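Local structure of SAM-dependent methyltransferase (Pyrococcus horikoshii, 1WZN) at residues L57-L71 and R86-I100. The protein probably transfers a methyl group from S-adenosylmethionine to an acceptor, and binds the by-product S-adenosyl-L-homocysteine. Numbering follows the deposited sequence.
With SAH (S-adenosyl-L-homocysteine), chain F.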
loop_
_atom_site.group_PDB
_atom_site.type_symbol
_atom_site.label_atom_id
_atom_site.label_comp_id
_atom_site.label_asym_id
_atom_site.label_seq_id
_atom_site.Cartn_x
_atom_site.Cartn_y
_atom_site.Cartn_z
ATOM N N LEU A 57 -39.412 -4.805 9.120
ATOM C CA LEU A 57 -40.537 -4.674 8.200
ATOM C C LEU A 57 -40.571 -5.804 7.175
ATOM O O LEU A 57 -41.646 -6.275 6.795
ATOM C CB LEU A 57 -40.491 -3.312 7.496
ATOM C CG LEU A 57 -41.178 -2.156 8.247
ATOM C CD1 LEU A 57 -40.429 -1.847 9.538
ATOM C CD2 LEU A 57 -41.224 -0.924 7.358
ATOM N N GLU A 58 -39.399 -6.254 6.731
ATOM C CA GLU A 58 -39.346 -7.345 5.762
ATOM C C GLU A 58 -39.945 -8.611 6.391
ATOM O O GLU A 58 -40.713 -9.338 5.748
ATOM C CB GLU A 58 -37.895 -7.582 5.318
ATOM C CG GLU A 58 -37.702 -8.697 4.292
ATOM C CD GLU A 58 -38.549 -8.530 3.036
ATOM O OE1 GLU A 58 -38.784 -7.380 2.609
ATOM O OE2 GLU A 58 -38.964 -9.562 2.464
ATOM N N LEU A 59 -39.600 -8.870 7.651
ATOM C CA LEU A 59 -40.140 -10.028 8.364
ATOM C C LEU A 59 -41.655 -9.863 8.537
ATOM O O LEU A 59 -42.418 -10.813 8.356
ATOM C CB LEU A 59 -39.469 -10.166 9.742
ATOM C CG LEU A 59 -38.083 -10.831 9.744
ATOM C CD1 LEU A 59 -37.318 -10.523 11.028
ATOM C CD2 LEU A 59 -38.277 -12.336 9.584
ATOM N N ALA A 60 -42.090 -8.657 8.887
ATOM C CA ALA A 60 -43.520 -8.399 9.073
ATOM C C ALA A 60 -44.281 -8.629 7.774
ATOM O O ALA A 60 -45.361 -9.223 7.763
ATOM C CB ALA A 60 -43.742 -6.967 9.551
ATOM N N GLU A 61 -43.714 -8.143 6.680
ATOM C CA GLU A 61 -44.339 -8.285 5.374
ATOM C C GLU A 61 -44.619 -9.749 5.044
ATOM O O GLU A 61 -45.505 -10.083 4.266
ATOM C CB GLU A 61 -43.397 -7.685 4.325
ATOM C CG GLU A 61 -44.053 -7.565 2.945
ATOM C CD GLU A 61 -43.109 -6.869 1.982
ATOM O OE1 GLU A 61 -42.769 -5.716 2.223
ATOM O OE2 GLU A 61 -42.756 -7.476 0.975
ATOM N N ARG A 62 -43.793 -10.639 5.637
ATOM C CA ARG A 62 -43.902 -12.058 5.310
ATOM C C ARG A 62 -44.840 -12.819 6.264
ATOM O O ARG A 62 -45.011 -14.028 6.177
ATOM C CB ARG A 62 -42.498 -12.669 5.344
ATOM C CG ARG A 62 -41.600 -12.146 4.217
ATOM C CD ARG A 62 -40.234 -12.846 4.205
ATOM N NE ARG A 62 -39.277 -12.113 3.367
ATOM C CZ ARG A 62 -38.308 -12.825 2.758
ATOM N NH1 ARG A 62 -38.241 -14.136 2.920
ATOM N NH2 ARG A 62 -37.419 -12.200 1.980
ATOM N N GLY A 63 -45.429 -12.080 7.228
ATOM C CA GLY A 63 -46.487 -12.678 8.051
ATOM C C GLY A 63 -46.059 -12.908 9.508
ATOM O O GLY A 63 -46.828 -13.327 10.361
ATOM N N TYR A 64 -44.813 -12.621 9.854
ATOM C CA TYR A 64 -44.381 -12.794 11.231
ATOM C C TYR A 64 -44.969 -11.704 12.122
ATOM O O TYR A 64 -45.211 -10.586 11.664
ATOM C CB TYR A 64 -42.849 -12.765 11.290
ATOM C CG TYR A 64 -42.230 -13.946 10.581
ATOM C CD1 TYR A 64 -42.224 -15.205 11.177
ATOM C CD2 TYR A 64 -41.729 -13.828 9.285
ATOM C CE1 TYR A 64 -41.741 -16.317 10.506
ATOM C CE2 TYR A 64 -41.245 -14.945 8.597
ATOM C CZ TYR A 64 -41.258 -16.186 9.222
ATOM O OH TYR A 64 -40.801 -17.304 8.565
ATOM N N GLU A 65 -45.228 -12.052 13.381
ATOM C CA GLU A 65 -45.741 -11.102 14.366
ATOM C C GLU A 65 -44.451 -10.598 14.993
ATOM O O GLU A 65 -43.815 -11.318 15.759
ATOM C CB GLU A 65 -46.580 -11.815 15.428
ATOM C CG GLU A 65 -47.184 -10.880 16.471
ATOM C CD GLU A 65 -47.849 -11.631 17.616
ATOM O OE1 GLU A 65 -48.507 -12.653 17.353
ATOM O OE2 GLU A 65 -47.721 -11.195 18.776
ATOM N N VAL A 66 -44.072 -9.366 14.680
ATOM C CA VAL A 66 -42.803 -8.832 15.163
ATOM C C VAL A 66 -42.883 -7.711 16.181
ATOM O O VAL A 66 -43.751 -6.838 16.105
ATOM C CB VAL A 66 -41.963 -8.331 13.964
ATOM C CG1 VAL A 66 -40.531 -8.020 14.398
ATOM C CG2 VAL A 66 -41.986 -9.376 12.859
ATOM N N VAL A 67 -41.976 -7.766 17.150
ATOM C CA VAL A 67 -41.852 -6.737 18.178
ATOM C C VAL A 67 -40.433 -6.193 17.994
ATOM O O VAL A 67 -39.476 -6.959 18.025
ATOM C CB VAL A 67 -41.973 -7.329 19.597
ATOM C CG1 VAL A 67 -41.673 -6.256 20.643
ATOM C CG2 VAL A 67 -43.382 -7.896 19.806
ATOM N N GLY A 68 -40.299 -4.886 17.775
ATOM C CA GLY A 68 -38.974 -4.308 17.591
ATOM C C GLY A 68 -38.612 -3.438 18.778
ATOM O O GLY A 68 -39.445 -2.676 19.257
ATOM N N LEU A 69 -37.377 -3.556 19.258
ATOM C CA LEU A 69 -36.925 -2.774 20.403
ATOM C C LEU A 69 -35.658 -1.997 20.062
ATOM O O LEU A 69 -34.725 -2.543 19.478
ATOM C CB LEU A 69 -36.631 -3.704 21.588
ATOM C CG LEU A 69 -36.002 -3.069 22.830
ATOM C CD1 LEU A 69 -37.054 -2.296 23.610
ATOM C CD2 LEU A 69 -35.404 -4.156 23.701
ATOM N N ASP A 70 -35.623 -0.718 20.417
ATOM C CA ASP A 70 -34.426 0.070 20.168
ATOM C C ASP A 70 -34.243 1.115 21.254
ATOM O O ASP A 70 -35.207 1.625 21.829
ATOM C CB ASP A 70 -34.465 0.725 18.776
ATOM C CG ASP A 70 -33.077 1.130 18.286
ATOM O OD1 ASP A 70 -32.605 2.219 18.664
ATOM O OD2 ASP A 70 -32.448 0.345 17.540
ATOM N N LEU A 71 -32.985 1.411 21.548
ATOM C CA LEU A 71 -32.643 2.383 22.567
ATOM C C LEU A 71 -33.019 3.804 22.157
ATOM O O LEU A 71 -33.374 4.626 23.000
ATOM C CB LEU A 71 -31.134 2.323 22.848
ATOM C CG LEU A 71 -30.574 3.227 23.949
ATOM C CD1 LEU A 71 -31.214 2.869 25.287
ATOM C CD2 LEU A 71 -29.058 3.047 24.025
ATOM N N ARG A 86 -46.569 1.255 4.909
ATOM C CA ARG A 86 -46.694 -0.048 4.269
ATOM C C ARG A 86 -47.807 -0.913 4.856
ATOM O O ARG A 86 -47.975 -2.063 4.463
ATOM C CB ARG A 86 -45.340 -0.767 4.327
ATOM C CG ARG A 86 -44.254 -0.020 3.544
ATOM C CD ARG A 86 -42.831 -0.480 3.893
ATOM N NE ARG A 86 -42.619 -1.910 3.684
ATOM C CZ ARG A 86 -41.441 -2.517 3.821
ATOM N NH1 ARG A 86 -40.364 -1.818 4.165
ATOM N NH2 ARG A 86 -41.340 -3.823 3.627
ATOM N N ASN A 87 -48.580 -0.337 5.775
ATOM C CA ASN A 87 -49.693 -1.042 6.414
ATOM C C ASN A 87 -49.244 -2.299 7.155
ATOM O O ASN A 87 -49.958 -3.306 7.189
ATOM C CB ASN A 87 -50.753 -1.425 5.377
ATOM C CG ASN A 87 -51.310 -0.221 4.644
ATOM O OD1 ASN A 87 -51.768 0.739 5.261
ATOM N ND2 ASN A 87 -51.275 -0.269 3.320
ATOM N N LEU A 88 -48.061 -2.235 7.748
ATOM C CA LEU A 88 -47.531 -3.366 8.489
ATOM C C LEU A 88 -47.753 -3.099 9.968
ATOM O O LEU A 88 -47.522 -1.991 10.451
ATOM C CB LEU A 88 -46.040 -3.546 8.182
ATOM C CG LEU A 88 -45.775 -3.936 6.722
ATOM C CD1 LEU A 88 -44.277 -3.915 6.421
ATOM C CD2 LEU A 88 -46.366 -5.321 6.457
ATOM N N LYS A 89 -48.233 -4.115 10.673
ATOM C CA LYS A 89 -48.504 -3.992 12.094
ATOM C C LYS A 89 -47.336 -4.562 12.891
ATOM O O LYS A 89 -47.134 -5.777 12.938
ATOM C CB LYS A 89 -49.802 -4.729 12.439
ATOM C CG LYS A 89 -51.030 -4.169 11.728
ATOM C CD LYS A 89 -52.319 -4.824 12.218
ATOM C CE LYS A 89 -53.539 -4.188 11.555
ATOM N NZ LYS A 89 -54.820 -4.784 12.029
ATOM N N ILE A 90 -46.561 -3.669 13.492
ATOM C CA ILE A 90 -45.398 -4.060 14.284
ATOM C C ILE A 90 -45.414 -3.271 15.580
ATOM O O ILE A 90 -45.734 -2.085 15.586
ATOM C CB ILE A 90 -44.069 -3.727 13.549
ATOM C CG1 ILE A 90 -43.991 -4.502 12.229
ATOM C CG2 ILE A 90 -42.875 -4.052 14.451
ATOM C CD1 ILE A 90 -42.861 -4.052 11.301
ATOM N N GLU A 91 -45.086 -3.932 16.679
ATOM C CA GLU A 91 -45.038 -3.256 17.961
ATOM C C GLU A 91 -43.599 -2.777 18.175
ATOM O O GLU A 91 -42.692 -3.587 18.384
ATOM C CB GLU A 91 -45.454 -4.213 19.089
ATOM C CG GLU A 91 -45.201 -3.667 20.491
ATOM C CD GLU A 91 -45.731 -4.574 21.588
ATOM O OE1 GLU A 91 -45.730 -5.811 21.403
ATOM O OE2 GLU A 91 -46.134 -4.046 22.646
ATOM N N PHE A 92 -43.391 -1.467 18.095
ATOM C CA PHE A 92 -42.065 -0.892 18.302
ATOM C C PHE A 92 -41.975 -0.347 19.728
ATOM O O PHE A 92 -42.848 0.402 20.175
ATOM C CB PHE A 92 -41.800 0.216 17.276
ATOM C CG PHE A 92 -41.455 -0.303 15.905
ATOM C CD1 PHE A 92 -40.246 -0.964 15.684
ATOM C CD2 PHE A 92 -42.338 -0.152 14.842
ATOM C CE1 PHE A 92 -39.921 -1.469 14.416
ATOM C CE2 PHE A 92 -42.028 -0.649 13.577
ATOM C CZ PHE A 92 -40.816 -1.309 13.360
ATOM N N LEU A 93 -40.916 -0.735 20.432
ATOM C CA LEU A 93 -40.702 -0.333 21.820
ATOM C C LEU A 93 -39.333 0.299 22.023
ATOM O O LEU A 93 -38.357 -0.111 21.397
ATOM C CB LEU A 93 -40.778 -1.559 22.732
ATOM C CG LEU A 93 -41.991 -2.481 22.606
ATOM C CD1 LEU A 93 -41.735 -3.785 23.359
ATOM C CD2 LEU A 93 -43.209 -1.771 23.150
ATOM N N GLN A 94 -39.263 1.274 22.924
ATOM C CA GLN A 94 -37.992 1.916 23.238
ATOM C C GLN A 94 -37.465 1.257 24.497
ATOM O O GLN A 94 -38.230 0.961 25.420
ATOM C CB GLN A 94 -38.177 3.415 23.483
ATOM C CG GLN A 94 -36.868 4.194 23.734
ATOM C CD GLN A 94 -36.262 3.935 25.107
ATOM O OE1 GLN A 94 -36.977 3.874 26.110
ATOM N NE2 GLN A 94 -34.935 3.802 25.161
ATOM N N GLY A 95 -36.162 1.016 24.533
ATOM C CA GLY A 95 -35.566 0.393 25.698
ATOM C C GLY A 95 -34.195 -0.167 25.385
ATOM O O GLY A 95 -33.804 -0.275 24.221
ATOM N N ASP A 96 -33.474 -0.524 26.439
ATOM C CA ASP A 96 -32.134 -1.091 26.339
ATOM C C ASP A 96 -32.289 -2.610 26.222
ATOM O O ASP A 96 -33.024 -3.223 27.010
ATOM C CB ASP A 96 -31.362 -0.743 27.617
ATOM C CG ASP A 96 -29.885 -1.084 27.536
ATOM O OD1 ASP A 96 -29.510 -2.033 26.820
ATOM O OD2 ASP A 96 -29.097 -0.401 28.221
ATOM N N VAL A 97 -31.616 -3.219 25.249
ATOM C CA VAL A 97 -31.700 -4.667 25.076
ATOM C C VAL A 97 -31.185 -5.414 26.306
ATOM O O VAL A 97 -31.601 -6.546 26.564
ATOM C CB VAL A 97 -30.888 -5.172 23.845
ATOM C CG1 VAL A 97 -31.465 -4.597 22.558
ATOM C CG2 VAL A 97 -29.416 -4.809 23.990
ATOM N N LEU A 98 -30.286 -4.789 27.063
ATOM C CA LEU A 98 -29.734 -5.436 28.252
ATOM C C LEU A 98 -30.717 -5.453 29.413
ATOM O O LEU A 98 -30.453 -6.059 30.453
ATOM C CB LEU A 98 -28.445 -4.740 28.689
ATOM C CG LEU A 98 -27.311 -4.740 27.660
ATOM C CD1 LEU A 98 -26.112 -3.990 28.223
ATOM C CD2 LEU A 98 -26.927 -6.171 27.305
ATOM N N GLU A 99 -31.852 -4.790 29.235
ATOM C CA GLU A 99 -32.855 -4.721 30.286
ATOM C C GLU A 99 -34.176 -5.389 29.928
ATOM O O GLU A 99 -35.173 -5.190 30.621
ATOM C CB GLU A 99 -33.109 -3.259 30.659
ATOM C CG GLU A 99 -31.955 -2.592 31.394
ATOM C CD GLU A 99 -32.099 -1.080 31.464
ATOM O OE1 GLU A 99 -33.247 -0.585 31.454
ATOM O OE2 GLU A 99 -31.062 -0.384 31.542
ATOM N N ILE A 100 -34.203 -6.171 28.853
ATOM C CA ILE A 100 -35.452 -6.825 28.492
ATOM C C ILE A 100 -35.827 -7.809 29.593
ATOM O O ILE A 100 -34.956 -8.322 30.302
ATOM C CB ILE A 100 -35.364 -7.581 27.143
ATOM C CG1 ILE A 100 -34.288 -8.671 27.204
ATOM C CG2 ILE A 100 -35.095 -6.588 26.013
ATOM C CD1 ILE A 100 -34.228 -9.534 25.947
HETATM N N SAH F . -31.084 -3.811 13.242
HETATM C CA SAH F . -31.059 -2.532 12.411
HETATM C CB SAH F . -30.166 -1.428 12.909
HETATM C CG SAH F . -28.663 -1.620 13.030
HETATM S SD SAH F . -28.008 -0.052 13.760
HETATM C C SAH F . -30.669 -2.977 10.931
HETATM O O SAH F . -30.458 -4.178 10.678
HETATM O OXT SAH F . -30.611 -2.025 10.057
HETATM C "C5'" SAH F . -27.637 -0.467 15.420
HETATM C "C4'" SAH F . -28.883 -0.169 16.388
HETATM O "O4'" SAH F . -28.376 -0.533 17.676
HETATM C "C3'" SAH F . -29.277 1.283 16.535
HETATM O "O3'" SAH F . -30.624 1.483 16.104
HETATM C "C2'" SAH F . -29.025 1.569 18.073
HETATM O "O2'" SAH F . -29.931 2.529 18.603
HETATM C "C1'" SAH F . -29.159 0.183 18.679
HETATM N N9 SAH F . -28.606 -0.033 19.884
HETATM C C8 SAH F . -27.307 0.075 20.362
HETATM N N7 SAH F . -27.148 -0.227 21.608
HETATM C C5 SAH F . -28.453 -0.579 22.052
HETATM C C6 SAH F . -28.931 -1.008 23.335
HETATM N N6 SAH F . -28.146 -1.155 24.412
HETATM N N1 SAH F . -30.285 -1.268 23.391
HETATM C C2 SAH F . -31.117 -1.130 22.318
HETATM N N3 SAH F . -30.693 -0.722 21.071
HETATM C C4 SAH F . -29.357 -0.464 21.012
HETATM O O HOH W 1 -38.654 -4.721 3.066
HETATM O O HOH W 2 -44.322 -3.275 1.746
HETATM O O HOH W 3 -45.251 -7.753 12.746
#
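L57 lays CB over one face of the R86 guanidinium, while E61 OE1 comes to its edge and forms a salt bridge with NH2 (2.8 Å), the carboxylate turned 67° from the guanidinium plane. The R86 chain bends at chi3 (57°), which turns the group against L57 and E61, and two waters tie it further to E58 and E61. The F92 ring takes L57 CD1 at its edge, near CZ (3.9 Å), and I90 CG2 over one face. I90 CD1 touches both L57 CD1 and A60 CB (3.5 Å from A60 CB). Beyond, strands 65-70 and 91-94 run parallel: G68 N donates to E91 O and G68 O accepts from L93 N (2.7 Å), so G68 bonds to the residues on both sides of F92, as in parallel sheets. F92 CD1 packs close against the bare CA of G68 (4.1 Å). L69 CD2 presses tightly on I100 CG2 (3.4 Å), and Q94 NE2 donates to L71 O. At the C-terminal strand ends D70 receives both ribose hydroxyls of S-adenosyl-L-homocysteine, one on each carboxylate oxygen, as expected of the acidic residue ending this strand in Rossmann-like methyltransferases. D96 OD1 accepts adenine N6 (2.9 Å) and, in an Asx turn, L98 N, while V97 N donates to N1 (3.0 Å). An alanine at D96 would remove the carboxylate, and the adenine amino group would probably lose its acceptor and the turn its brace. The two strands belong to a beta-alpha-beta unit whose crossover is helix 73-85, packed on F92 and Q94; strand 91-94 edges the sheet, and strand 44-48 flanks 65-70 on its other side.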